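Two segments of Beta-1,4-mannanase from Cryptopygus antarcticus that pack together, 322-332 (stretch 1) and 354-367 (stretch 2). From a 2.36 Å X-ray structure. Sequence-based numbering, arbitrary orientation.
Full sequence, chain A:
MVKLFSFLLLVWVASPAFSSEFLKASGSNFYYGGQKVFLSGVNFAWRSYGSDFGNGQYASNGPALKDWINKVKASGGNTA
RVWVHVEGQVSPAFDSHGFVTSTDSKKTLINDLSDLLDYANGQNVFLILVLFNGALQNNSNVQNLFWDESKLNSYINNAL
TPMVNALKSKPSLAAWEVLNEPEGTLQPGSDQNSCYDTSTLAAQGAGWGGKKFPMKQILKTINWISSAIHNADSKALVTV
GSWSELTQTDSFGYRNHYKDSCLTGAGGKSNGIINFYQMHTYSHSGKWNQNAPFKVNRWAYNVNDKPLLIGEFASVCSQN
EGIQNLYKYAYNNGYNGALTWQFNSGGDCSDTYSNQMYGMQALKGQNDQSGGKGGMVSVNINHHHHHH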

# COMPACT_ATOMS: atom_id res chain seq x y z
N GLY A 322 -9.62 -7.46 20.30
CA GLY A 322 -8.85 -6.42 21.01
C GLY A 322 -7.58 -6.09 20.23
O GLY A 322 -6.79 -6.99 19.93
N ILE A 323 -7.39 -4.81 19.90
CA ILE A 323 -6.24 -4.38 19.08
C ILE A 323 -4.98 -5.15 19.31
O ILE A 323 -4.34 -5.53 18.35
CB ILE A 323 -5.76 -2.96 19.34
CG1 ILE A 323 -6.52 -2.38 20.52
CG2 ILE A 323 -5.72 -2.12 18.04
CD1 ILE A 323 -5.80 -1.21 21.13
N GLN A 324 -4.58 -5.34 20.56
CA GLN A 324 -3.27 -5.94 20.80
C GLN A 324 -3.22 -7.41 20.38
O GLN A 324 -2.20 -7.87 19.91
CB GLN A 324 -2.80 -5.80 22.26
CG GLN A 324 -2.47 -4.38 22.69
CD GLN A 324 -1.63 -4.35 23.95
OE1 GLN A 324 -1.69 -5.25 24.80
NE2 GLN A 324 -0.82 -3.30 24.08
N ASN A 325 -4.31 -8.15 20.57
CA ASN A 325 -4.28 -9.55 20.20
C ASN A 325 -4.28 -9.68 18.68
O ASN A 325 -3.75 -10.65 18.12
CB ASN A 325 -5.46 -10.29 20.83
CG ASN A 325 -5.51 -10.08 22.32
OD1 ASN A 325 -4.49 -10.20 23.02
ND2 ASN A 325 -6.67 -9.72 22.82
N LEU A 326 -4.86 -8.68 18.04
CA LEU A 326 -4.84 -8.52 16.59
C LEU A 326 -3.40 -8.33 16.10
O LEU A 326 -2.94 -9.06 15.23
CB LEU A 326 -5.74 -7.32 16.18
CG LEU A 326 -7.15 -7.62 15.63
CD1 LEU A 326 -7.54 -9.07 15.86
CD2 LEU A 326 -8.26 -6.71 16.13
N TYR A 327 -2.69 -7.37 16.67
CA TYR A 327 -1.30 -7.16 16.32
C TYR A 327 -0.54 -8.46 16.52
O TYR A 327 0.20 -8.92 15.61
CB TYR A 327 -0.66 -6.02 17.12
CG TYR A 327 -0.81 -4.64 16.49
CD1 TYR A 327 0.06 -4.23 15.50
CD2 TYR A 327 -1.81 -3.75 16.90
CE1 TYR A 327 -0.05 -2.99 14.91
CE2 TYR A 327 -1.93 -2.51 16.30
CZ TYR A 327 -1.04 -2.14 15.30
OH TYR A 327 -1.11 -0.91 14.68
N LYS A 328 -0.74 -9.05 17.70
CA LYS A 328 -0.11 -10.32 18.07
C LYS A 328 -0.52 -11.51 17.20
O LYS A 328 0.32 -12.37 16.92
CB LYS A 328 -0.33 -10.63 19.56
CG LYS A 328 0.86 -10.21 20.43
CD LYS A 328 0.65 -10.51 21.91
CE LYS A 328 -0.42 -9.61 22.51
NZ LYS A 328 -0.29 -9.55 23.99
N TYR A 329 -1.77 -11.55 16.76
CA TYR A 329 -2.23 -12.62 15.90
C TYR A 329 -1.47 -12.57 14.59
O TYR A 329 -0.94 -13.56 14.15
CB TYR A 329 -3.75 -12.52 15.65
CG TYR A 329 -4.33 -13.67 14.82
CD1 TYR A 329 -4.08 -13.77 13.46
CD2 TYR A 329 -5.11 -14.67 15.42
CE1 TYR A 329 -4.61 -14.82 12.70
CE2 TYR A 329 -5.64 -15.72 14.67
CZ TYR A 329 -5.39 -15.80 13.31
OH TYR A 329 -5.90 -16.86 12.58
N ALA A 330 -1.40 -11.40 14.00
CA ALA A 330 -0.70 -11.21 12.74
C ALA A 330 0.78 -11.59 12.83
O ALA A 330 1.32 -12.26 11.93
CB ALA A 330 -0.86 -9.77 12.29
N TYR A 331 1.43 -11.20 13.92
CA TYR A 331 2.84 -11.52 14.15
C TYR A 331 3.08 -13.03 14.36
O TYR A 331 4.12 -13.59 13.92
CB TYR A 331 3.34 -10.74 15.37
CG TYR A 331 4.82 -10.87 15.65
CD1 TYR A 331 5.72 -9.91 15.22
CD2 TYR A 331 5.32 -11.95 16.35
CE1 TYR A 331 7.08 -10.03 15.48
CE2 TYR A 331 6.67 -12.09 16.63
CZ TYR A 331 7.56 -11.13 16.20
OH TYR A 331 8.92 -11.26 16.49
N ASN A 332 2.12 -13.69 15.02
CA ASN A 332 2.29 -15.10 15.38
C ASN A 332 1.83 -16.10 14.34
O ASN A 332 2.20 -17.26 14.43
CB ASN A 332 1.62 -15.44 16.71
CG ASN A 332 2.35 -14.84 17.90
OD1 ASN A 332 1.73 -14.45 18.87
ND2 ASN A 332 3.68 -14.75 17.81
N SER A 354 -5.47 6.85 19.52
CA SER A 354 -5.01 6.37 20.81
C SER A 354 -4.85 4.86 20.96
O SER A 354 -3.82 4.36 21.43
CB SER A 354 -5.94 6.89 21.92
OG SER A 354 -5.30 7.94 22.57
N ASN A 355 -5.85 4.09 20.64
CA ASN A 355 -5.68 2.71 20.89
C ASN A 355 -5.00 2.08 19.66
O ASN A 355 -4.36 1.05 19.78
CB ASN A 355 -6.96 2.06 21.49
CG ASN A 355 -7.82 1.35 20.48
OD1 ASN A 355 -8.12 0.20 20.65
ND2 ASN A 355 -8.28 2.04 19.49
N GLN A 356 -5.03 2.73 18.52
CA GLN A 356 -3.97 2.42 17.55
C GLN A 356 -2.56 2.48 18.16
O GLN A 356 -1.74 1.62 17.84
CB GLN A 356 -4.04 3.30 16.33
CG GLN A 356 -5.17 2.89 15.44
CD GLN A 356 -5.26 3.75 14.22
OE1 GLN A 356 -4.55 3.52 13.23
NE2 GLN A 356 -6.13 4.76 14.28
N MET A 357 -2.30 3.44 19.06
CA MET A 357 -0.99 3.47 19.76
C MET A 357 -0.87 2.31 20.76
O MET A 357 0.19 1.68 20.87
CB MET A 357 -0.74 4.80 20.46
CG MET A 357 -0.45 5.97 19.53
SD MET A 357 0.12 7.44 20.42
CE MET A 357 -1.39 8.34 20.66
N TYR A 358 -1.96 2.02 21.46
CA TYR A 358 -2.01 0.90 22.38
C TYR A 358 -1.61 -0.34 21.61
O TYR A 358 -0.68 -1.03 21.99
CB TYR A 358 -3.41 0.76 23.02
CG TYR A 358 -3.54 -0.28 24.14
CD1 TYR A 358 -2.55 -0.44 25.11
CD2 TYR A 358 -4.69 -1.07 24.26
CE1 TYR A 358 -2.68 -1.38 26.12
CE2 TYR A 358 -4.83 -2.01 25.27
CZ TYR A 358 -3.83 -2.17 26.20
OH TYR A 358 -3.97 -3.10 27.23
N GLY A 359 -2.30 -0.58 20.50
CA GLY A 359 -2.01 -1.70 19.64
C GLY A 359 -0.54 -1.86 19.31
O GLY A 359 0.02 -2.94 19.52
N MET A 360 0.12 -0.82 18.82
CA MET A 360 1.53 -0.98 18.43
C MET A 360 2.41 -1.39 19.63
O MET A 360 3.38 -2.14 19.45
CB MET A 360 2.09 0.30 17.78
CG MET A 360 1.71 0.45 16.31
SD MET A 360 2.11 2.04 15.59
CE MET A 360 0.90 3.05 16.43
N GLN A 361 2.06 -0.90 20.83
CA GLN A 361 2.81 -1.24 22.04
C GLN A 361 2.87 -2.76 22.21
O GLN A 361 3.83 -3.30 22.76
CB GLN A 361 2.18 -0.64 23.30
CG GLN A 361 2.55 0.81 23.60
CD GLN A 361 1.63 1.47 24.63
OE1 GLN A 361 1.22 0.83 25.62
NE2 GLN A 361 1.28 2.74 24.40
N ALA A 362 1.83 -3.46 21.74
CA ALA A 362 1.82 -4.89 21.89
C ALA A 362 3.08 -5.50 21.30
O ALA A 362 3.50 -6.58 21.72
CB ALA A 362 0.58 -5.51 21.25
N LEU A 363 3.68 -4.86 20.31
CA LEU A 363 4.90 -5.46 19.75
C LEU A 363 6.21 -4.70 20.06
O LEU A 363 7.24 -5.03 19.51
CB LEU A 363 4.73 -5.71 18.24
CG LEU A 363 3.53 -6.58 17.82
CD1 LEU A 363 3.28 -6.47 16.32
CD2 LEU A 363 3.71 -8.05 18.23
N LYS A 364 6.18 -3.72 20.97
CA LYS A 364 7.36 -2.90 21.26
C LYS A 364 8.67 -3.71 21.25
O LYS A 364 9.53 -3.48 20.41
CB LYS A 364 7.19 -2.16 22.60
CG LYS A 364 7.61 -0.69 22.58
CD LYS A 364 7.12 0.01 23.85
CE LYS A 364 7.01 1.53 23.72
NZ LYS A 364 8.35 2.18 23.61
N GLY A 365 8.84 -4.68 22.13
CA GLY A 365 10.16 -5.34 22.21
C GLY A 365 10.65 -6.08 20.95
O GLY A 365 11.85 -6.02 20.60
N GLN A 366 9.71 -6.72 20.25
CA GLN A 366 9.96 -7.96 19.53
C GLN A 366 11.13 -7.98 18.56
O GLN A 366 11.30 -7.12 17.71
CB GLN A 366 8.68 -8.46 18.83
N ASN A 367 11.92 -9.03 18.71
CA ASN A 367 12.72 -9.58 17.62
C ASN A 367 12.85 -11.08 17.92
O ASN A 367 13.44 -11.45 18.93
CB ASN A 367 14.09 -8.89 17.53
CG ASN A 367 15.02 -9.51 16.48
OD1 ASN A 367 14.59 -10.28 15.60
ND2 ASN A 367 16.30 -9.17 16.57

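Packing of the helix 323-332 against stretch 2 of the mannanase, followed from Ser354 to Asn367. The two helices run in roughly the same direction, with 42° between their axes and a closest approach of 7.9 Å, and the stretches together bury 698 Å². Their backbones come nearest at Gln324 and Gly359, whose CA atoms lie 4.6 Å apart.

Ser354 lies out of reach of the other helix, but its carbonyl O accepts the backbone hydrogen bond from Tyr358 N (3.0 Å) and so helps to hold the helical turn that enters the contact. Asn355 reaches the first helix with the end of its side chain, beside Ile323, although its CA-to-CB bond points sideways. The CA-to-CB bond of Gln356 points away, and its carbonyl O lies 4.1 Å from Tyr327 OH. Met357 makes no contact, and its CA-to-CB bond also points away.

Tyr358 meets two residues of the first helix. Gln324 lies over one face of its ring, with Gln324 CG 4.2 Å from the ring centroid and 9° off the normal, a CH-pi contact; Ile323 CD1 comes within 3.3 Å of Tyr358 CD2. The amide end of the same glutamine, still over the ring face, donates the one hydrogen bond between the stretches, from Gln324 NE2 to Tyr358 O at 3.1 Å. Its N-H...O angle of 176° is almost straight, so the amide group is well aimed at the carbonyl.

Gly359 is where the absence of a side chain matters most. A CB here would point toward the first helix and clash, 2.4 Å from Tyr327 CE2 and 3.0 Å from Ile323 CG2. With only hydrogens on its CA, the backbone can come close: Gln324 CG is 4.1 Å from Gly359 CA, and Tyr327 CD2 is 3.3 Å from Gly359 O, which lies over one face of the tyrosine ring. Met360 extends this backbone packing. Its CA sits 4.3 Å from the centroid of the Tyr327 ring, 12° off the normal, in a second CH-pi contact, and although its CA-to-CB bond points away, Met360 CG still lies 3.9 Å from Tyr327 CZ. Tyr327 OH is hydrogen-bonded elsewhere in the structure, so the buried ring can pack here with its polar end satisfied.

Gln361 only grazes the contact as it opens a type I turn that ends at Lys364. Within this turn the CA-to-CB bonds of Ala362 and Leu363 both point toward the first helix. The small Ala362 fits closely against Gln324, CB to CB at 3.5 Å, and also meets Tyr327, its CB 4.3 Å from Tyr327 CB. Leu363 bridges successive turns of the first helix: its CD1 is 4.0 Å from Tyr327 CD1, while its CD2 is 3.9 Å from Tyr331 CB and 4.2 Å from Lys328 CG.

Lys364 and Gly365 lie out of reach. Gln366, modelled only to CB, returns to the contact, with that atom 3.7 Å from Tyr331 OH. Asn367 closes the stretch, its backbone C 4.2 Å from Tyr331 OH.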